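Local coordinates for protein ralf, proline/betaine transporter (Legionella pneumophila, PDB 4D7Q) that is an engineered chimera of a Legionella Sec7 domain and a Rickettsia capping domain, and probably acts as a guanine nucleotide exchange factor through its Sec7 part, at residues 239-244 and 322-327; 245-250 and 268-273; 275-280 and 313-318. The protein carries 2 engineered substitutions. One frame throughout, in Å; residues are numbered along the deposited sequence.

Contact 1. Residues 239-244 and 322-327; sequences FPKLQN and ITASFE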
# COMPACT_ATOMS: atom_id res chain seq x y z
N PHE A 239 -1.71 0.27 -26.75
CA PHE A 239 -0.33 0.59 -26.40
C PHE A 239 0.57 0.71 -27.64
O PHE A 239 0.84 -0.31 -28.29
CB PHE A 239 0.19 -0.43 -25.36
CG PHE A 239 -0.72 -0.54 -24.16
CD1 PHE A 239 -0.72 0.44 -23.17
CD2 PHE A 239 -1.62 -1.59 -24.04
CE1 PHE A 239 -1.59 0.35 -22.07
CE2 PHE A 239 -2.49 -1.68 -22.95
CZ PHE A 239 -2.47 -0.70 -21.97
N PRO A 240 1.01 1.95 -28.00
CA PRO A 240 1.83 2.12 -29.22
C PRO A 240 3.11 1.29 -29.32
O PRO A 240 3.51 0.97 -30.43
CB PRO A 240 2.10 3.63 -29.27
CG PRO A 240 1.02 4.24 -28.45
CD PRO A 240 0.72 3.26 -27.37
N LYS A 241 3.75 0.91 -28.19
CA LYS A 241 4.99 0.11 -28.23
C LYS A 241 4.69 -1.39 -28.32
O LYS A 241 5.62 -2.20 -28.44
CB LYS A 241 5.89 0.40 -27.01
CG LYS A 241 6.24 1.88 -26.80
CD LYS A 241 7.17 2.44 -27.87
CE LYS A 241 7.65 3.82 -27.49
NZ LYS A 241 7.90 4.67 -28.70
N LEU A 242 3.42 -1.72 -28.29
CA LEU A 242 2.97 -3.09 -28.31
C LEU A 242 2.01 -3.44 -29.46
O LEU A 242 1.32 -4.42 -29.42
CB LEU A 242 2.37 -3.45 -26.95
CG LEU A 242 3.32 -3.47 -25.76
CD1 LEU A 242 2.54 -3.60 -24.46
CD2 LEU A 242 4.33 -4.60 -25.85
N GLN A 243 1.99 -2.61 -30.49
CA GLN A 243 1.04 -2.77 -31.58
C GLN A 243 1.20 -4.01 -32.51
O GLN A 243 0.29 -4.32 -33.24
CB GLN A 243 0.91 -1.48 -32.36
CG GLN A 243 0.10 -0.42 -31.65
CD GLN A 243 -1.26 -0.90 -31.18
OE1 GLN A 243 -1.52 -0.92 -30.01
NE2 GLN A 243 -2.11 -1.26 -32.09
N ASN A 244 2.32 -4.70 -32.42
CA ASN A 244 2.54 -5.95 -33.14
C ASN A 244 2.42 -7.14 -32.19
O ASN A 244 2.64 -8.27 -32.61
CB ASN A 244 3.92 -5.97 -33.83
CG ASN A 244 3.93 -5.19 -35.12
OD1 ASN A 244 3.28 -5.57 -36.11
ND2 ASN A 244 4.66 -4.09 -35.15
N ILE A 322 4.83 -1.07 -21.71
CA ILE A 322 3.52 -0.54 -21.31
C ILE A 322 3.72 0.90 -20.84
O ILE A 322 3.00 1.79 -21.29
CB ILE A 322 2.88 -1.41 -20.21
CG1 ILE A 322 2.42 -2.78 -20.80
CG2 ILE A 322 1.69 -0.66 -19.51
CD1 ILE A 322 2.16 -3.90 -19.74
N THR A 323 4.73 1.11 -19.95
CA THR A 323 5.02 2.44 -19.41
C THR A 323 5.39 3.44 -20.50
O THR A 323 4.85 4.54 -20.52
CB THR A 323 6.08 2.40 -18.30
OG1 THR A 323 5.76 1.38 -17.36
CG2 THR A 323 6.17 3.70 -17.57
N ALA A 324 6.27 3.03 -21.44
CA ALA A 324 6.72 3.89 -22.53
C ALA A 324 5.61 4.17 -23.56
O ALA A 324 5.73 5.12 -24.33
CB ALA A 324 7.94 3.30 -23.21
N SER A 325 4.52 3.38 -23.52
CA SER A 325 3.35 3.52 -24.39
C SER A 325 2.47 4.70 -23.99
O SER A 325 1.72 5.21 -24.81
CB SER A 325 2.53 2.23 -24.40
OG SER A 325 3.19 1.21 -25.13
N PHE A 326 2.52 5.12 -22.72
CA PHE A 326 1.77 6.28 -22.29
C PHE A 326 2.50 7.50 -22.82
O PHE A 326 3.73 7.49 -22.88
CB PHE A 326 1.58 6.31 -20.75
CG PHE A 326 0.59 5.26 -20.26
CD1 PHE A 326 -0.77 5.55 -20.20
CD2 PHE A 326 1.01 3.98 -19.91
CE1 PHE A 326 -1.70 4.58 -19.79
CE2 PHE A 326 0.08 3.00 -19.51
CZ PHE A 326 -1.26 3.31 -19.44
N GLU A 327 1.76 8.51 -23.28
CA GLU A 327 2.37 9.74 -23.83
C GLU A 327 3.18 10.48 -22.78
O GLU A 327 4.25 11.01 -23.10
CB GLU A 327 1.30 10.66 -24.40
CG GLU A 327 0.75 10.22 -25.74
CD GLU A 327 -0.22 11.20 -26.37
OE1 GLU A 327 -0.81 12.02 -25.63
OE2 GLU A 327 -0.41 11.13 -27.60
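Ser325 turns its hydroxyl anti to its own carbonyl carbon (chi1 -73°), and from there OG faces the 239-244 loop. Lys241 N donates to Ser325 OG at 3.1 Å with an N-H...O angle of 156°. The same OG also bonds Gln321 O, one turn earlier in the helix, so two partners fix the hydroxyl rotation. The receiving backbone is a type I beta turn: Leu242 N bonds Phe239 O at 2.9 Å, with Pro240 and Lys241 at the corners. This turn, in the Rickettsia-derived capping domain, sits against the C-terminal part of helix 313-325, whose other neighbours include Thr221 and helix 341-351. Around the polar bond the fit is close. Pro240 CD lies 3.6 Å from Ser325 CB, which also meets the Phe239 ring at its edge, near the ring plane. Further along that edge Phe239 CE1 reaches Phe326 CZ at 4.0 Å. The two rings form an offset edge-to-face pair, edge of Phe239 to face of Phe326, with centroids 6.0 Å apart and planes at 66°. Deeper in, Leu242 CD1 packs on Ile322 CG1 at 3.8 Å, and Ile322 continues onto Ala278 and Ile280 of the sheet.

Contact 2. Residues 245-250 and 268-273; sequences NNLTIE and VIIKDE
Thr248 and Lys271 form a hydrogen-bonded antiparallel pair, Thr248 N to Lys271 O being 2.8 Å and Lys271 N to Thr248 O 3.1 Å. Glu250 and Ile269 form a second, with Ile269 N to Glu250 O at 2.8 Å and Glu250 N to Ile269 O in return at 3.0 Å. Between them stands the non-hydrogen-bonded pair Ile249 and Ile270, where Ile249 CA directs its hydrogen at Ile269 O. Beyond the bridges a side chain continues the ladder: Asn246 N donates to Glu273 OE2 at 2.8 Å in a nearly straight bond (165° at the hydrogen). The N-H comes in from above the carboxylate plane, 60° out of it. Glu273 CG nearly eclipses its own backbone N (chi1 11°), a strained torsion; since this exposed residue also touches a crystal neighbour, its conformation may owe something to the lattice.

The two faces of this ribbon differ. Thr248, Glu250, Ile269 and Lys271 share a mixed one, with Thr248 and Glu250 exposed, Lys271 partly so and Ile269 buried; the Glu250 carboxylate has its salt bridge with Lys252, while Lys271 NZ stays 5.0 Å from Glu250 OE1. On the Ile249 and Ile270 face the contacts are apolar: Ile249 CG2 meets Val268 CG1 side by side at 3.6 Å, and Leu247 CD1 lies across Ile270 CG2 at 3.7 Å. Past the last bridge, Leu247 CD2 rests on Asp272 CB. Asp272 OD1 takes the backbone N of Lys274, closing an Asx turn, and that of Gly276. Ile270 leads inward to Phe239 and Ile322. Within the capping domain this is the pairing of outermost strand 248-252 with strand 264-271 in an antiparallel sheet, the two strands joined through helix 256-262 rather than by a tight hairpin.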
# COMPACT_ATOMS: atom_id res chain seq x y z
N ASN A 245 2.11 -6.86 -30.89
CA ASN A 245 1.98 -7.88 -29.85
C ASN A 245 0.54 -8.29 -29.67
O ASN A 245 -0.35 -7.44 -29.61
CB ASN A 245 2.55 -7.38 -28.50
CG ASN A 245 4.07 -7.39 -28.41
OD1 ASN A 245 4.66 -8.10 -27.58
ND2 ASN A 245 4.73 -6.60 -29.24
N ASN A 246 0.32 -9.60 -29.51
CA ASN A 246 -1.00 -10.16 -29.25
C ASN A 246 -1.10 -10.39 -27.73
O ASN A 246 -0.63 -11.41 -27.20
CB ASN A 246 -1.23 -11.41 -30.10
CG ASN A 246 -1.14 -11.13 -31.58
OD1 ASN A 246 -1.57 -10.07 -32.07
ND2 ASN A 246 -0.57 -12.06 -32.33
N LEU A 247 -1.64 -9.40 -27.05
CA LEU A 247 -1.81 -9.38 -25.62
C LEU A 247 -3.09 -10.03 -25.12
O LEU A 247 -4.07 -10.10 -25.80
CB LEU A 247 -1.74 -7.96 -25.07
CG LEU A 247 -0.52 -7.12 -25.37
CD1 LEU A 247 -0.68 -5.70 -24.93
CD2 LEU A 247 0.76 -7.74 -24.84
N THR A 248 -3.03 -10.48 -23.89
CA THR A 248 -4.15 -10.96 -23.14
C THR A 248 -4.40 -9.98 -21.99
O THR A 248 -3.59 -9.83 -21.13
CB THR A 248 -3.84 -12.37 -22.65
OG1 THR A 248 -3.79 -13.24 -23.76
CG2 THR A 248 -4.81 -12.84 -21.70
N ILE A 249 -5.54 -9.29 -22.00
CA ILE A 249 -5.79 -8.24 -21.05
C ILE A 249 -7.05 -8.52 -20.21
O ILE A 249 -8.10 -8.82 -20.72
CB ILE A 249 -5.85 -6.85 -21.71
CG1 ILE A 249 -4.65 -6.64 -22.62
CG2 ILE A 249 -5.92 -5.78 -20.63
CD1 ILE A 249 -4.67 -5.43 -23.49
N GLU A 250 -6.85 -8.45 -18.90
CA GLU A 250 -7.82 -8.69 -17.84
C GLU A 250 -7.87 -7.44 -16.96
O GLU A 250 -6.87 -6.72 -16.86
CB GLU A 250 -7.32 -9.87 -17.00
CG GLU A 250 -8.28 -10.43 -15.96
CD GLU A 250 -7.69 -11.50 -15.06
OE1 GLU A 250 -6.88 -12.32 -15.55
OE2 GLU A 250 -8.06 -11.53 -13.86
N VAL A 268 -5.18 -3.47 -14.32
CA VAL A 268 -5.13 -3.99 -15.67
C VAL A 268 -3.99 -5.02 -15.64
O VAL A 268 -2.85 -4.65 -15.37
CB VAL A 268 -4.79 -2.88 -16.70
CG1 VAL A 268 -4.87 -3.43 -18.12
CG2 VAL A 268 -5.68 -1.64 -16.53
N ILE A 269 -4.31 -6.30 -15.89
CA ILE A 269 -3.34 -7.38 -15.91
C ILE A 269 -3.08 -7.69 -17.37
O ILE A 269 -4.01 -8.00 -18.12
CB ILE A 269 -3.81 -8.63 -15.08
CG1 ILE A 269 -4.17 -8.25 -13.58
CG2 ILE A 269 -2.78 -9.79 -15.14
CD1 ILE A 269 -3.04 -7.62 -12.72
N ILE A 270 -1.81 -7.52 -17.79
CA ILE A 270 -1.39 -7.70 -19.18
C ILE A 270 -0.36 -8.79 -19.32
O ILE A 270 0.69 -8.77 -18.66
CB ILE A 270 -0.92 -6.37 -19.83
CG1 ILE A 270 -2.00 -5.26 -19.68
CG2 ILE A 270 -0.52 -6.56 -21.30
CD1 ILE A 270 -1.60 -3.87 -20.10
N LYS A 271 -0.65 -9.75 -20.24
CA LYS A 271 0.23 -10.86 -20.54
C LYS A 271 0.51 -10.90 -22.03
O LYS A 271 -0.43 -10.75 -22.83
CB LYS A 271 -0.35 -12.20 -20.03
CG LYS A 271 -0.40 -12.26 -18.50
CD LYS A 271 -1.09 -13.50 -17.96
CE LYS A 271 -1.18 -13.44 -16.46
NZ LYS A 271 -2.30 -14.27 -15.92
N ASP A 272 1.76 -11.07 -22.40
CA ASP A 272 2.12 -11.25 -23.79
C ASP A 272 2.32 -12.70 -24.19
O ASP A 272 2.04 -13.58 -23.44
CB ASP A 272 3.30 -10.38 -24.20
CG ASP A 272 4.59 -10.71 -23.47
OD1 ASP A 272 4.85 -11.86 -23.14
OD2 ASP A 272 5.34 -9.79 -23.23
N GLU A 273 2.78 -12.91 -25.42
CA GLU A 273 2.94 -14.25 -25.99
C GLU A 273 4.21 -14.99 -25.48
O GLU A 273 4.34 -16.16 -25.66
CB GLU A 273 2.88 -14.19 -27.54
CG GLU A 273 2.93 -12.79 -28.16
CD GLU A 273 2.19 -12.64 -29.49
OE1 GLU A 273 1.57 -13.62 -29.99
OE2 GLU A 273 2.24 -11.53 -30.06

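Contact 3. Residues 275-280 and 313-318; sequences SGAAEI and EQSLKL
Gly276 and Ser315 bring their backbones together, CA to CA 3.9 Å, at the point where strand 277-280 starts beside the first turns of helix 313-318. The strand and helix axes approach to 6.8 Å and run in roughly the same direction, with a signed crossing angle of -35°. Ser275, just before, has a left-handed backbone conformation, and Gly276 then returns the chain to an extended path into the strand. A CB on Gly276 would come about 3.1 Å from Gln314 CG, a tight fit, so the lack of a side chain is consistent with the short separation.

One polar bond spans the gap: Ala277 N donates to Ser315 OG at 2.8 Å, with 163° at the hydrogen. The strand N-H is thus met by a helix side chain, and Ser315 OG also touches Gly276 CA. On one flank of the serine, Gln314 lays its CG against the glycine, 3.7 Å from Gly276 N. Its chain then bends at chi2, and its amide NE2 bonds Asp272 OD2; that carboxylate belongs to the turn before the strand, so the bond ties the helix to the turn.

One turn further on, Leu318 has CG anti to its backbone N (chi1 -179°). Its CD2 comes to 3.4 Å from Gly276 O, and CG packs on Ala278 CB at 4.2 Å. The small methyl of Ala278 points to the helix, whereas the CB of Ala277 points away from it yet still lies 4.1 Å from Ser315 OG.

Both segments belong to the Rickettsia-derived capping domain. Strands 264-271 and 277-283, bonded through Ile270 and Ala278, make a beta hairpin, and the contact seats helix 313-325 on one face of the antiparallel sheet at the turn end of that hairpin.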
# COMPACT_ATOMS: atom_id res chain seq x y z
N SER A 275 5.24 -15.11 -22.19
CA SER A 275 5.00 -15.31 -20.75
C SER A 275 5.24 -14.08 -19.86
O SER A 275 5.16 -14.18 -18.63
CB SER A 275 5.68 -16.58 -20.23
OG SER A 275 5.04 -17.73 -20.74
N GLY A 276 5.48 -12.92 -20.49
CA GLY A 276 5.64 -11.66 -19.79
C GLY A 276 4.33 -11.27 -19.14
O GLY A 276 3.27 -11.44 -19.74
N ALA A 277 4.39 -10.81 -17.87
CA ALA A 277 3.21 -10.38 -17.12
C ALA A 277 3.48 -9.09 -16.37
O ALA A 277 4.56 -8.92 -15.80
CB ALA A 277 2.72 -11.49 -16.19
N ALA A 278 2.53 -8.15 -16.43
CA ALA A 278 2.68 -6.83 -15.83
C ALA A 278 1.35 -6.27 -15.38
O ALA A 278 0.31 -6.62 -15.95
CB ALA A 278 3.35 -5.88 -16.81
N GLU A 279 1.37 -5.38 -14.39
CA GLU A 279 0.14 -4.82 -13.84
C GLU A 279 0.09 -3.28 -13.90
O GLU A 279 1.08 -2.62 -13.59
CB GLU A 279 0.00 -5.31 -12.38
CG GLU A 279 -1.07 -4.65 -11.54
CD GLU A 279 -1.00 -4.98 -10.06
OE1 GLU A 279 0.11 -5.26 -9.56
OE2 GLU A 279 -2.05 -4.95 -9.40
N ILE A 280 -1.08 -2.73 -14.30
CA ILE A 280 -1.30 -1.29 -14.28
C ILE A 280 -2.29 -1.00 -13.17
O ILE A 280 -3.47 -1.31 -13.30
CB ILE A 280 -1.78 -0.60 -15.60
CG1 ILE A 280 -1.04 -1.06 -16.88
CG2 ILE A 280 -1.71 0.93 -15.42
CD1 ILE A 280 -1.77 -0.58 -18.23
N GLU A 313 12.61 -11.65 -16.89
CA GLU A 313 13.19 -10.52 -17.63
C GLU A 313 12.14 -10.03 -18.65
O GLU A 313 12.02 -8.82 -18.86
CB GLU A 313 14.46 -10.98 -18.36
CG GLU A 313 15.46 -9.87 -18.58
CD GLU A 313 16.79 -10.36 -19.13
OE1 GLU A 313 17.61 -10.87 -18.33
OE2 GLU A 313 17.00 -10.26 -20.35
N GLN A 314 11.35 -10.96 -19.24
CA GLN A 314 10.27 -10.70 -20.20
C GLN A 314 9.19 -9.78 -19.59
O GLN A 314 8.72 -8.85 -20.25
CB GLN A 314 9.65 -12.01 -20.72
CG GLN A 314 8.67 -11.80 -21.89
CD GLN A 314 9.21 -10.92 -23.01
OE1 GLN A 314 10.33 -11.12 -23.51
NE2 GLN A 314 8.43 -9.92 -23.43
N SER A 315 8.81 -10.05 -18.33
CA SER A 315 7.84 -9.27 -17.56
C SER A 315 8.34 -7.83 -17.32
O SER A 315 7.58 -6.87 -17.49
CB SER A 315 7.55 -9.96 -16.23
OG SER A 315 6.80 -11.14 -16.48
N LEU A 316 9.64 -7.68 -16.96
CA LEU A 316 10.29 -6.40 -16.76
C LEU A 316 10.24 -5.60 -18.07
O LEU A 316 9.89 -4.42 -18.04
CB LEU A 316 11.75 -6.62 -16.27
CG LEU A 316 12.64 -5.36 -16.15
CD1 LEU A 316 12.12 -4.38 -15.10
CD2 LEU A 316 14.07 -5.72 -15.85
N LYS A 317 10.53 -6.26 -19.21
CA LYS A 317 10.47 -5.63 -20.53
C LYS A 317 9.03 -5.17 -20.82
O LYS A 317 8.82 -4.01 -21.19
CB LYS A 317 10.95 -6.62 -21.60
CG LYS A 317 11.17 -5.98 -22.96
CD LYS A 317 11.32 -7.03 -24.04
CE LYS A 317 11.35 -6.41 -25.41
NZ LYS A 317 11.89 -7.35 -26.43
N LEU A 318 8.04 -6.07 -20.61
CA LEU A 318 6.63 -5.75 -20.81
C LEU A 318 6.18 -4.56 -19.96
O LEU A 318 5.54 -3.66 -20.50
CB LEU A 318 5.73 -6.99 -20.58
CG LEU A 318 4.21 -6.82 -20.78
CD1 LEU A 318 3.85 -6.44 -22.24
CD2 LEU A 318 3.47 -8.07 -20.38

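Overall arrangement
All three contacts lie in the capping domain and meet on one apolar layer between the sheet and helix 313-325. Contacts 1 and 3 are mostly buried and use two levels of that helix; in each, a helix serine accepts a backbone N-H, though contact 1 adds an aromatic pair and contact 3 relies on glycine and alanine. Contact 2 is only partly buried: its backbone ladder joins neighbouring strands, with one face that is mixed and partly open to solvent. Its inner face joins contact 1 through Phe239 CE2 and Ile270 CD1, 3.7 Å apart. Strand 264-271 of contact 2 borders strand 277-283 of contact 3, while Ile322 CD1 of contact 1 reaches Ala278 CB at 3.7 Å.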